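Local coordinates for protein glutamine synthetase (Helicobacter pylori, PDB 5ZLI) that is a glutamine synthetase of the I-beta type, an enzyme whose twelve subunits each join a beta-Grasp domain to a larger catalytic domain, at residues Phe59-Phe64 with Ser73-Thr78; Lys65-Ile70 with Gln108-Cys113. One frame throughout, in Å; residues are numbered along the deposited sequence.

Interaction 1: residues Phe59-Phe64 with Ser73-Thr78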
loop_
_atom_site.group_PDB
_atom_site.type_symbol
_atom_site.label_atom_id
_atom_site.label_comp_id
_atom_site.label_asym_id
_atom_site.label_seq_id
_atom_site.Cartn_x
_atom_site.Cartn_y
_atom_site.Cartn_z
ATOM N N PHE B 59 16.524 49.753 -16.405
ATOM C CA PHE B 59 16.431 48.304 -16.259
ATOM C C PHE B 59 17.521 47.641 -17.092
ATOM O O PHE B 59 18.272 48.303 -17.810
ATOM C CB PHE B 59 15.048 47.773 -16.638
ATOM C CG PHE B 59 14.772 47.762 -18.104
ATOM C CD1 PHE B 59 14.579 48.936 -18.795
ATOM C CD2 PHE B 59 14.683 46.563 -18.792
ATOM C CE1 PHE B 59 14.313 48.916 -20.146
ATOM C CE2 PHE B 59 14.411 46.535 -20.145
ATOM C CZ PHE B 59 14.231 47.712 -20.815
ATOM N N ASP B 60 17.582 46.313 -17.009
ATOM C CA ASP B 60 18.637 45.516 -17.641
ATOM C C ASP B 60 18.118 44.898 -18.935
ATOM O O ASP B 60 17.508 43.835 -18.934
ATOM C CB ASP B 60 19.142 44.463 -16.663
ATOM C CG ASP B 60 20.144 43.504 -17.289
ATOM O OD1 ASP B 60 20.656 42.653 -16.532
ATOM O OD2 ASP B 60 20.449 43.609 -18.504
ATOM N N ALA B 61 18.363 45.570 -20.050
ATOM C CA ALA B 61 17.872 45.069 -21.331
ATOM C C ALA B 61 18.770 44.015 -21.976
ATOM O O ALA B 61 18.490 43.603 -23.109
ATOM C CB ALA B 61 17.667 46.226 -22.300
ATOM N N SER B 62 19.791 43.519 -21.274
ATOM C CA SER B 62 20.592 42.432 -21.815
ATOM C C SER B 62 19.931 41.072 -21.594
ATOM O O SER B 62 20.298 40.100 -22.268
ATOM C CB SER B 62 21.968 42.451 -21.172
ATOM O OG SER B 62 21.873 41.863 -19.885
ATOM N N CYS B 63 18.928 41.004 -20.706
ATOM C CA CYS B 63 18.205 39.784 -20.356
ATOM C C CYS B 63 17.168 39.362 -21.395
ATOM O O CYS B 63 16.548 38.305 -21.214
ATOM C CB CYS B 63 17.455 39.991 -19.031
ATOM S SG CYS B 63 18.434 40.558 -17.647
ATOM N N PHE B 64 16.973 40.133 -22.470
ATOM C CA PHE B 64 15.900 39.898 -23.428
ATOM C C PHE B 64 16.542 39.584 -24.762
ATOM O O PHE B 64 17.282 40.416 -25.304
ATOM C CB PHE B 64 14.983 41.119 -23.517
ATOM C CG PHE B 64 14.364 41.471 -22.211
ATOM C CD1 PHE B 64 15.064 42.228 -21.282
ATOM C CD2 PHE B 64 13.119 40.995 -21.880
ATOM C CE1 PHE B 64 14.522 42.517 -20.056
ATOM C CE2 PHE B 64 12.563 41.293 -20.654
ATOM C CZ PHE B 64 13.266 42.057 -19.741
ATOM N N SER B 73 24.108 47.437 -21.592
ATOM C CA SER B 73 22.892 46.789 -21.117
ATOM C C SER B 73 21.848 47.773 -20.614
ATOM O O SER B 73 20.650 47.484 -20.691
ATOM C CB SER B 73 23.217 45.786 -20.004
ATOM O OG SER B 73 23.871 46.422 -18.915
ATOM N N ASP B 74 22.268 48.895 -20.041
ATOM C CA ASP B 74 21.318 49.790 -19.392
ATOM C C ASP B 74 20.374 50.417 -20.424
ATOM O O ASP B 74 20.816 50.964 -21.443
ATOM C CB ASP B 74 22.080 50.866 -18.622
ATOM C CG ASP B 74 22.913 50.285 -17.487
ATOM O OD1 ASP B 74 23.315 51.041 -16.569
ATOM O OD2 ASP B 74 23.188 49.065 -17.536
ATOM N N MET B 75 19.073 50.364 -20.141
ATOM C CA MET B 75 18.075 51.043 -20.947
ATOM C C MET B 75 17.076 51.707 -20.004
ATOM O O MET B 75 17.173 51.584 -18.777
ATOM C CB MET B 75 17.419 50.051 -21.905
ATOM C CG MET B 75 18.377 49.438 -22.951
ATOM S SD MET B 75 18.796 50.366 -24.439
ATOM C CE MET B 75 17.344 50.036 -25.426
ATOM N N ILE B 76 16.082 52.383 -20.573
ATOM C CA ILE B 76 15.088 53.110 -19.792
ATOM C C ILE B 76 13.690 52.604 -20.131
ATOM O O ILE B 76 13.378 52.309 -21.295
ATOM C CB ILE B 76 15.175 54.637 -20.031
ATOM C CG1 ILE B 76 16.447 55.224 -19.419
ATOM C CG2 ILE B 76 13.955 55.355 -19.480
ATOM C CD1 ILE B 76 16.467 55.174 -17.944
ATOM N N LEU B 77 12.854 52.478 -19.106
ATOM C CA LEU B 77 11.427 52.357 -19.335
ATOM C C LEU B 77 10.789 53.732 -19.348
ATOM O O LEU B 77 11.054 54.560 -18.477
ATOM C CB LEU B 77 10.744 51.482 -18.290
ATOM C CG LEU B 77 11.250 50.052 -18.387
ATOM C CD1 LEU B 77 10.659 49.185 -17.295
ATOM C CD2 LEU B 77 10.942 49.487 -19.774
ATOM N N THR B 78 9.997 53.978 -20.366
ATOM C CA THR B 78 9.255 55.219 -20.444
ATOM C C THR B 78 7.787 54.930 -20.200
ATOM O O THR B 78 7.130 54.312 -21.057
ATOM C CB THR B 78 9.421 55.917 -21.786
ATOM O OG1 THR B 78 10.741 55.688 -22.295
ATOM C CG2 THR B 78 9.136 57.425 -21.578
#

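Interaction 2: residues Lys65-Ile70 with Gln108-Cys113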
loop_
_atom_site.group_PDB
_atom_site.type_symbol
_atom_site.label_atom_id
_atom_site.label_comp_id
_atom_site.label_asym_id
_atom_site.label_seq_id
_atom_site.Cartn_x
_atom_site.Cartn_y
_atom_site.Cartn_z
ATOM N N LYS B 65 16.306 38.371 -25.263
ATOM C CA LYS B 65 16.975 37.981 -26.490
ATOM C C LYS B 65 16.366 38.746 -27.648
ATOM O O LYS B 65 15.146 38.920 -27.732
ATOM C CB LYS B 65 16.949 36.460 -26.698
ATOM C CG LYS B 65 18.117 35.986 -27.620
ATOM C CD LYS B 65 17.883 34.587 -28.214
ATOM C CE LYS B 65 18.918 34.184 -29.290
ATOM N NZ LYS B 65 18.851 35.015 -30.550
ATOM N N GLY B 66 17.236 39.221 -28.532
ATOM C CA GLY B 66 16.882 40.171 -29.556
ATOM C C GLY B 66 17.119 41.621 -29.184
ATOM O O GLY B 66 17.174 42.465 -30.092
ATOM N N TRP B 67 17.377 41.914 -27.908
ATOM C CA TRP B 67 17.559 43.283 -27.416
ATOM C C TRP B 67 19.010 43.575 -27.179
ATOM O O TRP B 67 19.822 43.386 -28.173
ATOM C CB TRP B 67 16.679 43.479 -26.172
ATOM C CG TRP B 67 15.282 43.825 -26.477
ATOM C CD1 TRP B 67 14.705 43.856 -27.703
ATOM C CD2 TRP B 67 14.308 44.332 -25.562
ATOM N NE1 TRP B 67 13.406 44.283 -27.608
ATOM C CE2 TRP B 67 13.136 44.587 -26.301
ATOM C CE3 TRP B 67 14.303 44.573 -24.188
ATOM C CZ2 TRP B 67 11.971 45.074 -25.714
ATOM C CZ3 TRP B 67 13.141 45.047 -23.602
ATOM C CH2 TRP B 67 11.990 45.292 -24.367
ATOM N N GLN B 68 19.467 44.084 -26.049
ATOM C CA GLN B 68 20.787 44.660 -25.831
ATOM C C GLN B 68 21.816 43.612 -25.380
ATOM O O GLN B 68 21.468 42.597 -24.761
ATOM C CB GLN B 68 20.697 45.782 -24.802
ATOM C CG GLN B 68 19.985 47.004 -25.305
ATOM C CD GLN B 68 20.663 47.628 -26.508
ATOM O OE1 GLN B 68 21.716 48.226 -26.377
ATOM N NE2 GLN B 68 20.055 47.503 -27.685
ATOM N N GLY B 69 23.112 43.856 -25.756
ATOM C CA GLY B 69 24.244 43.172 -25.151
ATOM C C GLY B 69 24.622 43.720 -23.773
ATOM O O GLY B 69 24.252 44.826 -23.384
ATOM N N ILE B 70 25.369 42.915 -23.013
ATOM C CA ILE B 70 25.702 43.267 -21.629
ATOM C C ILE B 70 26.570 44.518 -21.555
ATOM O O ILE B 70 26.532 45.237 -20.551
ATOM C CB ILE B 70 26.410 42.099 -20.938
ATOM C CG1 ILE B 70 27.491 41.555 -21.872
ATOM C CG2 ILE B 70 25.416 41.025 -20.616
ATOM C CD1 ILE B 70 28.299 40.459 -21.287
ATOM N N GLN B 108 16.584 57.946 -29.322
ATOM C CA GLN B 108 15.342 57.737 -30.058
ATOM C C GLN B 108 14.562 56.631 -29.353
ATOM O O GLN B 108 15.178 55.769 -28.711
ATOM C CB GLN B 108 15.624 57.346 -31.516
ATOM C CG GLN B 108 16.649 56.224 -31.655
ATOM C CD GLN B 108 16.784 55.699 -33.088
ATOM O OE1 GLN B 108 16.951 54.493 -33.295
ATOM N NE2 GLN B 108 16.717 56.599 -34.078
ATOM N N PRO B 109 13.216 56.641 -29.422
ATOM C CA PRO B 109 12.435 55.495 -28.918
ATOM C C PRO B 109 12.958 54.201 -29.510
ATOM O O PRO B 109 13.188 54.121 -30.715
ATOM C CB PRO B 109 11.015 55.789 -29.406
ATOM C CG PRO B 109 10.962 57.248 -29.528
ATOM C CD PRO B 109 12.340 57.698 -29.954
ATOM N N TYR B 110 13.081 53.168 -28.673
ATOM C CA TYR B 110 13.876 51.993 -29.034
ATOM C C TYR B 110 13.314 51.367 -30.287
ATOM O O TYR B 110 12.130 51.015 -30.343
ATOM C CB TYR B 110 13.870 50.986 -27.892
ATOM C CG TYR B 110 14.851 49.833 -28.008
ATOM C CD1 TYR B 110 16.051 49.950 -28.712
ATOM C CD2 TYR B 110 14.587 48.628 -27.375
ATOM C CE1 TYR B 110 16.954 48.882 -28.783
ATOM C CE2 TYR B 110 15.464 47.563 -27.439
ATOM C CZ TYR B 110 16.643 47.690 -28.133
ATOM O OH TYR B 110 17.479 46.597 -28.149
ATOM N N GLU B 111 14.154 51.264 -31.314
ATOM C CA GLU B 111 13.631 50.774 -32.580
ATOM C C GLU B 111 13.261 49.293 -32.519
ATOM O O GLU B 111 12.561 48.811 -33.419
ATOM C CB GLU B 111 14.637 51.093 -33.701
ATOM C CG GLU B 111 15.954 50.295 -33.685
ATOM C CD GLU B 111 17.017 50.906 -34.592
ATOM O OE1 GLU B 111 16.810 50.931 -35.812
ATOM O OE2 GLU B 111 18.071 51.363 -34.083
ATOM N N LYS B 112 13.653 48.580 -31.458
ATOM C CA LYS B 112 13.314 47.168 -31.287
ATOM C C LYS B 112 12.289 46.954 -30.185
ATOM O O LYS B 112 11.970 45.803 -29.859
ATOM C CB LYS B 112 14.576 46.349 -30.992
ATOM C CG LYS B 112 15.633 46.413 -32.076
ATOM C CD LYS B 112 16.661 45.301 -31.976
ATOM C CE LYS B 112 17.715 45.619 -30.952
ATOM N NZ LYS B 112 18.883 44.707 -31.111
ATOM N N CYS B 113 11.699 48.043 -29.677
ATOM C CA CYS B 113 10.632 47.958 -28.696
ATOM C C CYS B 113 9.328 47.761 -29.459
ATOM O O CYS B 113 8.900 48.674 -30.166
ATOM C CB CYS B 113 10.580 49.216 -27.835
ATOM S SG CYS B 113 9.077 49.329 -26.825
#

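Interaction 1: residues Phe59-Phe64 with Ser73-Thr78
Phe-59 and Met-75 form a hydrogen-bonded antiparallel pair in the beta-Grasp sheet, where the end of strand 57-60 runs beside the start of strand 74-81. The pair is closed by two backbone bonds: Phe-59 N gives to Met-75 O at 3.1 Å, and Met-75 N returns to Phe-59 O at 3.2 Å, the straighter of the two at 168°. Asp-60 and Asp-74 follow as a non-hydrogen-bonded pair. Just past it, Ala-61 N still reaches Ser-73 O (3.1 Å) as the chain leaves the strand.

On the face that carries Phe-59 and Met-75 the contact is apolar. Phe-59 CG lies between the backbone N and the carbonyl carbon (chi1 74°); the ring crosses the Leu-77 side chain at about a right angle. Its CE1 corner reaches Leu-77 CD2 at 3.4 Å and also touches Met-75 CB, while the carbonyl of Ile-76 lies at the ring edge. Met-75 CG packs on Ala-61 CB, and Val-101 of strand 94-103 continues this apolar cluster.

The Asp-60 side is polar. Asp-60 OD2 takes two bonds from Ser-62: the backbone N at 2.8 Å makes an Asx turn, and Ser-62 OG adds a second bond on the syn lone pair. Asp-74 makes salt bridges to Arg-349 and Arg-354 of a second subunit, and Ser-73 OG is hydrogen-bonded to the same Arg-349. The two bonds from Ser-62 would fix the rotation of the Asp-60 carboxylate, while the intersubunit salt bridges satisfy the buried Asp-74 carboxylate and make this end of the strand pair part of the subunit interface.

Interaction 2: residues Lys65-Ile70 with Gln108-Cys113
Lys-112 NZ reaches Gly-66 O at 3.0 Å and makes a second, weak bond to Trp-67 O, so the one ammonium spans two successive carbonyls. A bend at chi3 (-81°) swings CE toward Gly-66 O, against which CD and CE also lie. The backbone of Lys-112 is used in return: Trp-67 NE1 donates to Lys-112 O at 3.1 Å, standing well above the carbonyl plane.

Beside these bonds Tyr-110 presents its edge to the face of Trp-67, a T-shaped stack with planes at 71° and the centroid of the five-membered indole ring 5.0 Å from that of the tyrosine. The touching atom is Tyr-110 CE2, 3.8 Å from Trp-67 CD1 and offset toward the rim. Tyr-110 OH approaches Trp-67 CA to 3.4 Å.

A type I turn from Tyr-110 to Cys-113, closed by Cys-113 N to Tyr-110 O, holds the tyrosine and lysine beside the loop between strands 57-60 and 74-81. Lys-112 CB sits over one face of the Tyr-110 ring, offset toward its rim. Cys-113 then N-caps helix 114-128, and farther out Phe-64 meets the Trp-67 ring while Phe-450 of helix 448-466 touches Lys-112.

From the N terminus, strand 57-60 leads through residues 61-72 into strand 74-81, and interaction 1 closes this short excursion as an antiparallel pairing. Residues 65-70, within that excursion, are the first half of interaction 2; their partner, 108-113, comes only after strands 74-81, 84-87 and 94-103, so the two contacts cross along the chain. Their centres lie 8 Å apart and they touch directly: Gln-68 N probably bonds to Ala-61 O, at 3.1 Å, and Met-75 CE packs on Tyr-110 CD1. Together they tie the edge of the beta-Grasp sheet and its loop to the segment entering helix 114-128.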